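Local coordinates for enoyl-CoA hydratase (Geobacillus kaustophilus, PDB 2PPY), which probably hydrates the double bond of 2-enoyl-CoA thioesters, a step of fatty acid beta-oxidation, as a member of the crotonase family, at the interface of chains A and B. Coordinates in Å, arbitrary orientation; residue numbers count along the deposited sequence, not the author numbering. Chains: chain A/B, Enoyl-CoA hydratase.

The interface of chains A and B. Residues chain A 219-220; chain B 151, 155, 160, 163-164, 167.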
loop_
_atom_site.group_PDB
_atom_site.type_symbol
_atom_site.label_atom_id
_atom_site.label_comp_id
_atom_site.label_asym_id
_atom_site.label_seq_id
_atom_site.Cartn_x
_atom_site.Cartn_y
_atom_site.Cartn_z
ATOM N N ILE A 219 8.643 13.676 -4.244
ATOM C CA ILE A 219 9.371 12.412 -4.238
ATOM C C ILE A 219 9.441 11.694 -2.891
ATOM O O ILE A 219 9.182 10.494 -2.815
ATOM C CB ILE A 219 10.804 12.618 -4.767
ATOM C CG1 ILE A 219 10.748 13.153 -6.203
ATOM C CG2 ILE A 219 11.583 11.305 -4.708
ATOM C CD1 ILE A 219 12.108 13.528 -6.766
HETATM N N MSE A 220 9.780 12.416 -1.830
HETATM C CA MSE A 220 9.899 11.790 -0.518
HETATM C C MSE A 220 8.586 11.236 0.034
HETATM O O MSE A 220 8.575 10.194 0.683
HETATM C CB MSE A 220 10.520 12.771 0.481
HETATM C CG MSE A 220 11.932 13.216 0.103
HETATM SE SE MSE A 220 13.090 11.726 -0.376
HETATM C CE MSE A 220 12.865 10.662 1.231
ATOM N N THR B 151 8.577 12.875 -11.815
ATOM C CA THR B 151 9.143 12.801 -10.474
ATOM C C THR B 151 8.892 11.437 -9.837
ATOM O O THR B 151 9.756 10.903 -9.146
ATOM C CB THR B 151 8.571 13.896 -9.546
ATOM O OG1 THR B 151 7.226 13.569 -9.175
ATOM C CG2 THR B 151 8.583 15.247 -10.258
ATOM N N ALA B 155 11.858 8.300 -9.656
ATOM C CA ALA B 155 12.186 7.864 -8.299
ATOM C C ALA B 155 12.111 6.347 -8.204
ATOM O O ALA B 155 12.987 5.702 -7.627
ATOM C CB ALA B 155 11.227 8.499 -7.299
ATOM N N TYR B 160 14.774 6.936 -5.169
ATOM C CA TYR B 160 14.237 8.234 -4.777
ATOM C C TYR B 160 15.259 9.327 -4.493
ATOM O O TYR B 160 14.989 10.502 -4.740
ATOM C CB TYR B 160 13.291 8.076 -3.579
ATOM C CG TYR B 160 13.930 7.531 -2.318
ATOM C CD1 TYR B 160 14.623 8.366 -1.440
ATOM C CD2 TYR B 160 13.807 6.185 -1.987
ATOM C CE1 TYR B 160 15.178 7.866 -0.262
ATOM C CE2 TYR B 160 14.355 5.681 -0.817
ATOM C CZ TYR B 160 15.033 6.522 0.044
ATOM O OH TYR B 160 15.565 6.003 1.207
ATOM N N ALA B 163 16.874 10.290 -7.908
ATOM C CA ALA B 163 15.859 10.988 -8.690
ATOM C C ALA B 163 15.689 12.408 -8.172
ATOM O O ALA B 163 15.537 13.345 -8.954
ATOM C CB ALA B 163 14.531 10.253 -8.613
ATOM N N LEU B 164 15.718 12.556 -6.848
ATOM C CA LEU B 164 15.557 13.859 -6.213
ATOM C C LEU B 164 16.687 14.795 -6.627
ATOM O O LEU B 164 16.461 15.969 -6.917
ATOM C CB LEU B 164 15.525 13.699 -4.687
ATOM C CG LEU B 164 15.270 14.970 -3.868
ATOM C CD1 LEU B 164 14.350 14.641 -2.700
ATOM C CD2 LEU B 164 16.588 15.557 -3.373
ATOM N N ASN B 167 16.086 15.818 -10.232
ATOM C CA ASN B 167 14.920 16.683 -10.351
ATOM C C ASN B 167 15.129 18.093 -9.803
ATOM O O ASN B 167 14.657 19.061 -10.399
ATOM C CB ASN B 167 13.708 16.035 -9.662
ATOM C CG ASN B 167 12.942 15.086 -10.580
ATOM O OD1 ASN B 167 11.979 15.482 -11.234
ATOM N ND2 ASN B 167 13.379 13.830 -10.639
#
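The ring of B:Tyr160 meets A:Met220, a selenomethionine, along its CD1-CE1 edge. SE stands outside that edge, tilted toward one face and 3.8 Å from CD1, while the terminal methyl CE rises further toward the same face, still outside the rim. Bends at chi2 and chi3 fold the flexible selenoether chain along the flat ring, and B:Leu164 CD1 packs against SE at 3.9 Å. The second flat group, the amide of B:Asn167, turns one face toward A:Ile219 CD1, which lies over ND2. One of its N-H groups is used within chain B: ND2 reaches B:Ala163 O at 2.8 Å, nearly straight (169° at H) and in the plane of the B:Asn167 amide, though above the B:Ala163 carbonyl plane, fixing the amide's rotation. A:Ile219 suits its place because beta-branching sends apolar arms to helices 150-158 and 160-169 at once. With CG1 anti to the carbonyl carbon (chi1 -60°), beside B:Thr151, and an extended chi2, CD1 reaches B:Leu164 CA at 3.5 Å. The other branch, CG2, touches B:Ala155 CB at 3.8 Å and B:Tyr160 CB at the same distance; a short alanine there lets the branched chain sit close to the helix. Were A:Ile219 an alanine, both branches would go, probably opening a gap beside B:Leu164 and leaving B:Ala155 and B:Tyr160 CB without their partner. The patch thus fits helix 209-222 of one subunit against two helices of its neighbour, probably helping hold together the hexamer typical of this family.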